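Local coordinates for protein MlnD (Bacillus methylotrophicus, PDB 5IL5) that forms the dehydratase domain of a trans-AT polyketide synthase module and probably removes water from beta-hydroxyacyl intermediates on the way to macrolactin, at residues L32-S37 with F48-V52; F71-M77 with L96-M102; I165-Y171 with L185-C191. All blocks are in the same frame, centred on the assembly; numbering follows the deposited sequence.

Interaction 1: residues L32-S37 with F48-V52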
loop_
_atom_site.group_PDB
_atom_site.type_symbol
_atom_site.label_atom_id
_atom_site.label_comp_id
_atom_site.label_asym_id
_atom_site.label_seq_id
_atom_site.Cartn_x
_atom_site.Cartn_y
_atom_site.Cartn_z
ATOM N N LEU A 32 -2.801 0.793 8.708
ATOM C CA LEU A 32 -3.505 1.973 8.231
ATOM C C LEU A 32 -4.742 2.291 9.066
ATOM O O LEU A 32 -5.206 3.436 9.055
ATOM C CB LEU A 32 -3.901 1.784 6.769
ATOM C CG LEU A 32 -2.744 1.659 5.781
ATOM C CD1 LEU A 32 -3.234 1.117 4.451
ATOM C CD2 LEU A 32 -2.097 3.016 5.597
ATOM N N HIS A 33 -5.280 1.318 9.792
ATOM C CA HIS A 33 -6.543 1.491 10.498
ATOM C C HIS A 33 -6.770 0.250 11.359
ATOM O O HIS A 33 -6.227 -0.814 11.053
ATOM C CB HIS A 33 -7.692 1.704 9.496
ATOM C CG HIS A 33 -9.052 1.883 10.096
ATOM N ND1 HIS A 33 -9.857 0.833 10.483
ATOM C CD2 HIS A 33 -9.772 3.007 10.316
ATOM C CE1 HIS A 33 -11.008 1.307 10.929
ATOM N NE2 HIS A 33 -10.979 2.624 10.841
ATOM N N PRO A 34 -7.543 0.361 12.446
ATOM C CA PRO A 34 -7.773 -0.826 13.290
ATOM C C PRO A 34 -8.251 -2.055 12.524
ATOM O O PRO A 34 -8.006 -3.184 12.970
ATOM C CB PRO A 34 -8.836 -0.345 14.293
ATOM C CG PRO A 34 -8.899 1.155 14.167
ATOM C CD PRO A 34 -7.860 1.596 13.181
ATOM N N TYR A 35 -8.938 -1.874 11.395
ATOM C CA TYR A 35 -9.391 -2.984 10.572
ATOM C C TYR A 35 -8.635 -3.110 9.257
ATOM O O TYR A 35 -8.887 -4.061 8.514
ATOM C CB TYR A 35 -10.891 -2.860 10.265
ATOM C CG TYR A 35 -11.783 -2.498 11.433
ATOM C CD1 TYR A 35 -11.620 -3.089 12.678
ATOM C CD2 TYR A 35 -12.830 -1.602 11.269
ATOM C CE1 TYR A 35 -12.451 -2.767 13.734
ATOM C CE2 TYR A 35 -13.664 -1.280 12.317
ATOM C CZ TYR A 35 -13.472 -1.867 13.545
ATOM O OH TYR A 35 -14.305 -1.545 14.587
ATOM N N ILE A 36 -7.729 -2.187 8.942
ATOM C CA ILE A 36 -6.979 -2.206 7.685
ATOM C C ILE A 36 -5.493 -2.222 8.020
ATOM O O ILE A 36 -4.985 -1.290 8.655
ATOM C CB ILE A 36 -7.334 -1.009 6.780
ATOM C CG1 ILE A 36 -8.850 -0.955 6.521
ATOM C CG2 ILE A 36 -6.559 -1.064 5.471
ATOM C CD1 ILE A 36 -9.320 0.346 5.881
ATOM N N SER A 37 -4.798 -3.279 7.596
ATOM C CA SER A 37 -3.398 -3.439 7.969
ATOM C C SER A 37 -2.443 -2.773 6.986
ATOM O O SER A 37 -1.419 -2.221 7.405
ATOM C CB SER A 37 -3.052 -4.926 8.109
ATOM O OG SER A 37 -3.121 -5.607 6.873
ATOM N N PHE A 48 -7.039 -2.792 -0.322
ATOM C CA PHE A 48 -6.405 -2.840 0.987
ATOM C C PHE A 48 -6.676 -4.189 1.641
ATOM O O PHE A 48 -7.681 -4.844 1.358
ATOM C CB PHE A 48 -6.927 -1.739 1.923
ATOM C CG PHE A 48 -6.743 -0.335 1.415
ATOM C CD1 PHE A 48 -7.638 0.225 0.520
ATOM C CD2 PHE A 48 -5.709 0.447 1.890
ATOM C CE1 PHE A 48 -7.478 1.524 0.079
ATOM C CE2 PHE A 48 -5.546 1.746 1.453
ATOM C CZ PHE A 48 -6.432 2.283 0.551
ATOM N N LEU A 49 -5.771 -4.589 2.532
ATOM C CA LEU A 49 -5.898 -5.835 3.282
ATOM C C LEU A 49 -6.643 -5.587 4.595
ATOM O O LEU A 49 -6.251 -4.720 5.384
ATOM C CB LEU A 49 -4.511 -6.413 3.563
ATOM C CG LEU A 49 -4.402 -7.882 3.968
ATOM C CD1 LEU A 49 -2.969 -8.327 3.771
ATOM C CD2 LEU A 49 -4.840 -8.138 5.391
ATOM N N ILE A 50 -7.705 -6.345 4.831
ATOM C CA ILE A 50 -8.492 -6.240 6.056
ATOM C C ILE A 50 -7.995 -7.282 7.048
ATOM O O ILE A 50 -7.774 -8.445 6.686
ATOM C CB ILE A 50 -9.991 -6.450 5.766
ATOM C CG1 ILE A 50 -10.513 -5.449 4.729
ATOM C CG2 ILE A 50 -10.805 -6.392 7.067
ATOM C CD1 ILE A 50 -10.955 -4.123 5.289
ATOM N N ASN A 51 -7.869 -6.893 8.315
ATOM C CA ASN A 51 -7.513 -7.849 9.360
ATOM C C ASN A 51 -8.234 -7.447 10.638
ATOM O O ASN A 51 -7.874 -6.449 11.268
ATOM C CB ASN A 51 -6.003 -7.921 9.576
ATOM C CG ASN A 51 -5.627 -8.938 10.631
ATOM O OD1 ASN A 51 -6.414 -9.847 10.940
ATOM N ND2 ASN A 51 -4.408 -8.830 11.155
ATOM N N VAL A 52 -9.240 -8.234 11.017
ATOM C CA VAL A 52 -9.998 -8.045 12.246
ATOM C C VAL A 52 -9.811 -9.211 13.209
ATOM O O VAL A 52 -10.608 -9.386 14.129
ATOM C CB VAL A 52 -11.495 -7.825 11.952
ATOM C CG1 VAL A 52 -11.706 -6.525 11.202
ATOM C CG2 VAL A 52 -12.069 -9.005 11.186
#
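Ile36 sets its CG2 branch against CB of Phe48, 3.6 Å away, and the two side chains run obliquely past one another. That branch stands opposite the backbone N, while CG1 of Ile36 stands beside it (chi1 -55°) and meets CD1 of Ile50 at 4.0 Å. The Phe48 ring is also touched from another direction: Leu32 comes in at about a right angle and sets CD1 at the ring edge, near its plane, 3.6 Å from CD2 of Phe48. Met84 of helix 74-86 packs on both Leu32 and Phe48. The strands 36-39 and 46-50 form an antiparallel beta hairpin in the N-terminal hotdog fold, where Ile36 and Ile50 are a non-hydrogen-bonded pair with their side chains on one face. Two backbone bonds flank this pair: Asn51 N gives to Tyr35 O at 3.0 Å, and Ser37 N gives to Leu49 O at 3.0 Å. Before the strand, a type I turn from His33 to Ile36 is braced from within, as Tyr35 N donates to ND1 of His33. CD1 of Tyr35 lies 3.7 Å from CG1 of Val52, and the tyrosine side chain also touches Leu57 and Cys211. At the partly exposed side of the hairpin, Ser37 holds OG between its backbone N and carbonyl carbon (chi1 66°), which brings the hydroxyl alongside the Leu49 side chain, OG of Ser37 being 3.4 Å from CD2 of Leu49.

Interaction 2: residues F71-M77 with L96-M102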
loop_
_atom_site.group_PDB
_atom_site.type_symbol
_atom_site.label_atom_id
_atom_site.label_comp_id
_atom_site.label_asym_id
_atom_site.label_seq_id
_atom_site.Cartn_x
_atom_site.Cartn_y
_atom_site.Cartn_z
ATOM N N PHE A 71 -21.868 -7.104 11.216
ATOM C CA PHE A 71 -22.126 -6.723 9.834
ATOM C C PHE A 71 -21.741 -5.275 9.571
ATOM O O PHE A 71 -20.921 -4.986 8.694
ATOM C CB PHE A 71 -23.602 -6.941 9.494
ATOM C CG PHE A 71 -23.994 -8.377 9.407
ATOM C CD1 PHE A 71 -23.589 -9.138 8.328
ATOM C CD2 PHE A 71 -24.780 -8.966 10.383
ATOM C CE1 PHE A 71 -23.945 -10.462 8.225
ATOM C CE2 PHE A 71 -25.137 -10.298 10.287
ATOM C CZ PHE A 71 -24.719 -11.047 9.202
ATOM N N LEU A 72 -22.337 -4.347 10.320
ATOM C CA LEU A 72 -22.322 -2.949 9.913
ATOM C C LEU A 72 -20.970 -2.275 10.114
ATOM O O LEU A 72 -20.727 -1.220 9.519
ATOM C CB LEU A 72 -23.397 -2.180 10.682
ATOM C CG LEU A 72 -24.850 -2.611 10.434
ATOM C CD1 LEU A 72 -25.838 -1.639 11.062
ATOM C CD2 LEU A 72 -25.143 -2.789 8.950
ATOM N N SER A 73 -20.065 -2.869 10.890
ATOM C CA SER A 73 -18.740 -2.277 11.028
ATOM C C SER A 73 -17.979 -2.272 9.714
ATOM O O SER A 73 -16.951 -1.596 9.603
ATOM C CB SER A 73 -17.930 -3.024 12.083
ATOM O OG SER A 73 -18.277 -2.603 13.390
ATOM N N GLN A 74 -18.454 -3.023 8.724
ATOM C CA GLN A 74 -17.863 -2.987 7.395
ATOM C C GLN A 74 -18.005 -1.614 6.757
ATOM O O GLN A 74 -17.207 -1.250 5.885
ATOM C CB GLN A 74 -18.527 -4.057 6.544
ATOM C CG GLN A 74 -18.183 -5.437 7.028
ATOM C CD GLN A 74 -19.053 -6.507 6.422
ATOM O OE1 GLN A 74 -18.924 -6.841 5.249
ATOM N NE2 GLN A 74 -19.936 -7.068 7.234
ATOM N N ILE A 75 -19.015 -0.840 7.162
ATOM C CA ILE A 75 -19.132 0.527 6.667
ATOM C C ILE A 75 -17.893 1.325 7.043
ATOM O O ILE A 75 -17.371 2.105 6.235
ATOM C CB ILE A 75 -20.414 1.196 7.198
ATOM C CG1 ILE A 75 -21.667 0.414 6.780
ATOM C CG2 ILE A 75 -20.493 2.625 6.682
ATOM C CD1 ILE A 75 -22.965 0.976 7.366
ATOM N N GLU A 76 -17.402 1.149 8.273
ATOM C CA GLU A 76 -16.151 1.791 8.672
ATOM C C GLU A 76 -14.989 1.334 7.791
ATOM O O GLU A 76 -14.141 2.145 7.406
ATOM C CB GLU A 76 -15.871 1.512 10.150
ATOM C CG GLU A 76 -14.562 2.089 10.682
ATOM C CD GLU A 76 -14.517 3.598 10.634
ATOM O OE1 GLU A 76 -15.587 4.228 10.502
ATOM O OE2 GLU A 76 -13.402 4.150 10.752
ATOM N N MET A 77 -14.934 0.042 7.458
ATOM C CA MET A 77 -13.895 -0.435 6.547
ATOM C C MET A 77 -13.950 0.316 5.223
ATOM O O MET A 77 -12.924 0.775 4.707
ATOM C CB MET A 77 -14.047 -1.938 6.291
ATOM C CG MET A 77 -13.780 -2.834 7.478
ATOM S SD MET A 77 -14.273 -4.545 7.181
ATOM C CE MET A 77 -14.016 -5.205 8.811
ATOM N N LEU A 96 -25.796 0.135 -0.144
ATOM C CA LEU A 96 -25.024 -0.897 0.528
ATOM C C LEU A 96 -25.736 -2.237 0.400
ATOM O O LEU A 96 -26.962 -2.319 0.518
ATOM C CB LEU A 96 -24.820 -0.549 2.000
ATOM C CG LEU A 96 -24.146 0.787 2.311
ATOM C CD1 LEU A 96 -25.156 1.933 2.332
ATOM C CD2 LEU A 96 -23.421 0.699 3.641
ATOM N N SER A 97 -24.965 -3.287 0.132
ATOM C CA SER A 97 -25.508 -4.628 -0.056
ATOM C C SER A 97 -24.680 -5.613 0.757
ATOM O O SER A 97 -23.468 -5.717 0.557
ATOM C CB SER A 97 -25.500 -5.012 -1.536
ATOM O OG SER A 97 -26.055 -6.298 -1.717
ATOM N N PHE A 98 -25.328 -6.334 1.668
ATOM C CA PHE A 98 -24.667 -7.336 2.495
ATOM C C PHE A 98 -25.089 -8.721 2.022
ATOM O O PHE A 98 -26.279 -9.049 2.034
ATOM C CB PHE A 98 -24.995 -7.127 3.972
ATOM C CG PHE A 98 -24.453 -5.837 4.528
ATOM C CD1 PHE A 98 -25.115 -4.635 4.322
ATOM C CD2 PHE A 98 -23.263 -5.823 5.236
ATOM C CE1 PHE A 98 -24.605 -3.453 4.830
ATOM C CE2 PHE A 98 -22.757 -4.645 5.743
ATOM C CZ PHE A 98 -23.428 -3.461 5.537
ATOM N N ARG A 99 -24.111 -9.528 1.615
ATOM C CA ARG A 99 -24.372 -10.815 0.984
ATOM C C ARG A 99 -23.930 -12.022 1.794
ATOM O O ARG A 99 -24.571 -13.070 1.708
ATOM C CB ARG A 99 -23.692 -10.861 -0.388
ATOM C CG ARG A 99 -24.430 -10.043 -1.424
ATOM C CD ARG A 99 -23.630 -9.860 -2.688
ATOM N NE ARG A 99 -23.126 -11.116 -3.230
ATOM C CZ ARG A 99 -22.600 -11.232 -4.443
ATOM N NH1 ARG A 99 -22.522 -10.174 -5.242
ATOM N NH2 ARG A 99 -22.154 -12.405 -4.857
ATOM N N GLU A 100 -22.850 -11.918 2.558
ATOM C CA GLU A 100 -22.376 -13.036 3.358
ATOM C C GLU A 100 -21.867 -12.521 4.696
ATOM O O GLU A 100 -21.335 -11.406 4.774
ATOM C CB GLU A 100 -21.253 -13.819 2.655
ATOM C CG GLU A 100 -21.696 -14.591 1.415
ATOM C CD GLU A 100 -22.670 -15.723 1.725
ATOM O OE1 GLU A 100 -22.717 -16.169 2.898
ATOM O OE2 GLU A 100 -23.382 -16.165 0.791
ATOM N N PRO A 101 -22.029 -13.299 5.764
ATOM C CA PRO A 101 -21.413 -12.940 7.043
ATOM C C PRO A 101 -19.932 -13.282 7.078
ATOM O O PRO A 101 -19.463 -14.220 6.430
ATOM C CB PRO A 101 -22.189 -13.786 8.057
ATOM C CG PRO A 101 -22.618 -14.974 7.281
ATOM C CD PRO A 101 -22.902 -14.479 5.892
ATOM N N MET A 102 -19.193 -12.495 7.860
ATOM C CA MET A 102 -17.767 -12.732 8.063
ATOM C C MET A 102 -17.612 -13.790 9.148
ATOM O O MET A 102 -17.393 -13.500 10.326
ATOM C CB MET A 102 -17.051 -11.442 8.437
ATOM C CG MET A 102 -17.010 -10.410 7.320
ATOM S SD MET A 102 -15.937 -9.011 7.700
ATOM C CE MET A 102 -15.899 -8.175 6.110
#
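Phe98 carries much of the apolar contact, its ring reaching Leu72 and the amide of Gln74. CD2 of Leu72 meets CZ of Phe98 at 3.9 Å, the two side chains crossing at about a right angle. Ile75 is likewise crossed by Leu96, CG1 of Ile75 to CD2 of Leu96 3.6 Å. Phe71 and Pro101 lie side by side and point the same way, with CE1 of Phe71 3.8 Å from CB of Pro101. Sulfur side chains supply a further group: Met77 and Met102, both extended beyond CG, reach toward each other tip to tip, SD of Met77 being 4.1 Å from CE of Met102. CE of Met102 also lies 3.4 Å from OE1 of Gln74.

The polar element is the Gln74 amide, turned 89° to the Phe98 ring, with NE2 of Gln74 at the ring edge 4.0 Å from CE2 of Phe98. A weak bond from NE2 to the Phe71 carbonyl links the amide to its own turn, while OE1 has a weak partner in Ser136. Helix 74-86 here packs on strands of the N-terminal hotdog fold; Leu96 and Phe98 also touch Ile240 of strand 239-245, and Leu72 touches Ile218 of helix 215-229, both in the C-terminal hotdog, where the two halves adjoin.

Interaction 3: residues I165-Y171 with L185-C191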
loop_
_atom_site.group_PDB
_atom_site.type_symbol
_atom_site.label_atom_id
_atom_site.label_comp_id
_atom_site.label_asym_id
_atom_site.label_seq_id
_atom_site.Cartn_x
_atom_site.Cartn_y
_atom_site.Cartn_z
ATOM N N ILE A 165 -36.377 0.080 29.541
ATOM C CA ILE A 165 -35.885 -1.288 29.714
ATOM C C ILE A 165 -34.413 -1.234 30.110
ATOM O O ILE A 165 -33.624 -0.560 29.432
ATOM C CB ILE A 165 -36.086 -2.103 28.442
ATOM C CG1 ILE A 165 -37.574 -2.350 28.195
ATOM C CG2 ILE A 165 -35.350 -3.439 28.530
ATOM C CD1 ILE A 165 -38.150 -1.637 26.994
ATOM N N PRO A 166 -34.006 -1.914 31.181
ATOM C CA PRO A 166 -32.593 -1.889 31.576
ATOM C C PRO A 166 -31.710 -2.664 30.606
ATOM O O PRO A 166 -32.165 -3.501 29.823
ATOM C CB PRO A 166 -32.595 -2.543 32.963
ATOM C CG PRO A 166 -33.903 -3.242 33.071
ATOM C CD PRO A 166 -34.859 -2.469 32.243
ATOM N N HIS A 167 -30.416 -2.346 30.669
ATOM C CA HIS A 167 -29.399 -2.977 29.832
ATOM C C HIS A 167 -29.526 -4.500 29.756
ATOM O O HIS A 167 -29.519 -5.084 28.666
ATOM C CB HIS A 167 -28.028 -2.573 30.372
ATOM C CG HIS A 167 -26.926 -3.531 30.037
ATOM N ND1 HIS A 167 -26.126 -3.386 28.924
ATOM C CD2 HIS A 167 -26.479 -4.635 30.680
ATOM C CE1 HIS A 167 -25.238 -4.365 28.892
ATOM N NE2 HIS A 167 -25.430 -5.136 29.946
ATOM N N GLU A 168 -29.609 -5.160 30.914
ATOM C CA GLU A 168 -29.629 -6.623 30.954
ATOM C C GLU A 168 -30.868 -7.180 30.256
ATOM O O GLU A 168 -30.780 -8.134 29.474
ATOM C CB GLU A 168 -29.544 -7.091 32.410
ATOM C CG GLU A 168 -28.874 -8.451 32.629
ATOM C CD GLU A 168 -28.641 -8.753 34.101
ATOM O OE1 GLU A 168 -29.595 -8.591 34.899
ATOM O OE2 GLU A 168 -27.497 -9.128 34.456
ATOM N N ALA A 169 -32.037 -6.600 30.531
ATOM C CA ALA A 169 -33.267 -7.098 29.923
ATOM C C ALA A 169 -33.278 -6.854 28.419
ATOM O O ALA A 169 -33.756 -7.694 27.647
ATOM C CB ALA A 169 -34.475 -6.433 30.577
ATOM N N PHE A 170 -32.774 -5.701 27.988
ATOM C CA PHE A 170 -32.749 -5.391 26.565
ATOM C C PHE A 170 -32.031 -6.480 25.770
ATOM O O PHE A 170 -32.530 -6.941 24.736
ATOM C CB PHE A 170 -32.089 -4.030 26.341
ATOM C CG PHE A 170 -31.906 -3.694 24.900
ATOM C CD1 PHE A 170 -32.988 -3.318 24.129
ATOM C CD2 PHE A 170 -30.661 -3.772 24.310
ATOM C CE1 PHE A 170 -32.830 -3.020 22.793
ATOM C CE2 PHE A 170 -30.493 -3.473 22.973
ATOM C CZ PHE A 170 -31.578 -3.097 22.212
ATOM N N TYR A 171 -30.849 -6.903 26.230
ATOM C CA TYR A 171 -30.072 -7.877 25.471
ATOM C C TYR A 171 -30.592 -9.293 25.650
ATOM O O TYR A 171 -30.466 -10.110 24.731
ATOM C CB TYR A 171 -28.596 -7.802 25.858
ATOM C CG TYR A 171 -27.925 -6.585 25.275
ATOM C CD1 TYR A 171 -27.608 -6.531 23.927
ATOM C CD2 TYR A 171 -27.629 -5.483 26.063
ATOM C CE1 TYR A 171 -27.011 -5.424 23.384
ATOM C CE2 TYR A 171 -27.030 -4.370 25.525
ATOM C CZ TYR A 171 -26.720 -4.344 24.185
ATOM O OH TYR A 171 -26.118 -3.236 23.643
ATOM N N LEU A 185 -19.484 -5.078 22.407
ATOM C CA LEU A 185 -20.510 -4.502 21.547
ATOM C C LEU A 185 -21.810 -4.219 22.296
ATOM O O LEU A 185 -22.843 -3.979 21.666
ATOM C CB LEU A 185 -20.778 -5.427 20.363
ATOM C CG LEU A 185 -19.664 -5.482 19.323
ATOM C CD1 LEU A 185 -19.778 -6.732 18.474
ATOM C CD2 LEU A 185 -19.728 -4.248 18.452
ATOM N N LYS A 186 -21.774 -4.240 23.627
ATOM C CA LYS A 186 -22.953 -3.992 24.451
ATOM C C LYS A 186 -22.869 -2.572 25.007
ATOM O O LYS A 186 -22.455 -2.335 26.143
ATOM C CB LYS A 186 -23.054 -5.035 25.557
ATOM C CG LYS A 186 -23.512 -6.388 25.059
ATOM C CD LYS A 186 -23.906 -7.290 26.203
ATOM C CE LYS A 186 -23.986 -8.730 25.755
ATOM N NZ LYS A 186 -24.802 -9.544 26.695
ATOM N N ALA A 187 -23.265 -1.612 24.171
ATOM C CA ALA A 187 -23.238 -0.203 24.532
ATOM C C ALA A 187 -24.589 0.330 25.000
ATOM O O ALA A 187 -24.643 1.439 25.540
ATOM C CB ALA A 187 -22.751 0.623 23.338
ATOM N N ALA A 188 -25.670 -0.415 24.801
ATOM C CA ALA A 188 -26.994 0.039 25.208
ATOM C C ALA A 188 -27.125 0.027 26.730
ATOM O O ALA A 188 -26.892 -1.003 27.371
ATOM C CB ALA A 188 -28.067 -0.840 24.570
ATOM N N GLU A 189 -27.491 1.176 27.304
ATOM C CA GLU A 189 -27.757 1.268 28.736
ATOM C C GLU A 189 -29.230 1.029 29.061
ATOM O O GLU A 189 -29.538 0.341 30.040
ATOM C CB GLU A 189 -27.315 2.631 29.285
ATOM C CG GLU A 189 -25.801 2.828 29.373
ATOM C CD GLU A 189 -25.416 3.912 30.357
ATOM O OE1 GLU A 189 -26.281 4.753 30.682
ATOM O OE2 GLU A 189 -24.247 3.924 30.805
ATOM N N HIS A 190 -30.151 1.590 28.277
ATOM C CA HIS A 190 -31.570 1.306 28.459
ATOM C C HIS A 190 -32.312 1.662 27.175
ATOM O O HIS A 190 -31.769 2.311 26.279
ATOM C CB HIS A 190 -32.153 2.043 29.669
ATOM C CG HIS A 190 -32.033 3.532 29.593
ATOM N ND1 HIS A 190 -32.869 4.308 28.820
ATOM C CD2 HIS A 190 -31.179 4.388 30.201
ATOM C CE1 HIS A 190 -32.536 5.579 28.955
ATOM N NE2 HIS A 190 -31.513 5.655 29.789
ATOM N N CYS A 191 -33.570 1.222 27.105
ATOM C CA CYS A 191 -34.349 1.239 25.870
ATOM C C CYS A 191 -35.772 1.721 26.132
ATOM O O CYS A 191 -36.399 1.306 27.111
ATOM C CB CYS A 191 -34.357 -0.169 25.260
ATOM S SG CYS A 191 -35.487 -0.467 23.892
#
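His167 and Tyr171 at the start of helix 167-176 reach across to strand 188-194 in the C-terminal hotdog fold. Ahead of the helix, Ile165 pairs antiparallel with Cys191 through two backbone bonds, and Pro166 takes the N-cap position. Helix segment 167-171 runs at 81° to strand segment 188-191, whose Glu189 and His190 form a classic beta bulge against Lys201.

Followed outward, the Tyr171 side chain leaves CB with CG beside the backbone N (chi1 -75°), and the ring slides past Lys186 in the opposite direction. CG and CD2 of Tyr171 meet the lysine CD; CE1 of Tyr171 lies 4.0 Å from CG of Lys186, which sits over the ring centre in a CH-pi contact. On the opposite face stands CD2 of Phe170, also over the centre. CE2 and CZ of Tyr171 both meet CB of Ala188, each at 3.8 Å. At the tip, OH of Tyr171 accepts from Ala188 N at 3.1 Å and is also bonded to Gln223 of helix 215-229, two bonds that fix the ring's reach.

CD1 of Phe170 lies 3.6 Å from CB of Cys191, with the sulfur oblique to the ring. His167 holds the other backbone group of Ala188: ND1 of His167 donates to Ala188 O at 2.9 Å, nearly in line with the C=O bond, the acceptor lying in the plane of the imidazole.

Interactions 1 and 2 belong to the N-terminal hotdog fold and touch each other: NE2 of His33 probably bonds to OE2 of Glu76, and Met77 packs on Val52 and Ile50, so helix 74-86 serves both. Interaction 3 lies in the C-terminal hotdog fold, its centre about 30 Å from that of interaction 1 and 23 Å from that of interaction 2. Interaction 2 is buried near the chain centre and crosses with apolar and sulfur groups but no hydrogen bonds. The other two, only partly buried, involve the outermost strands of the chain, 36-39 and 165-166. Interaction 1 is held by backbone bonds, while interaction 3 divides its bonds between backbone pairing and side chains of a helix.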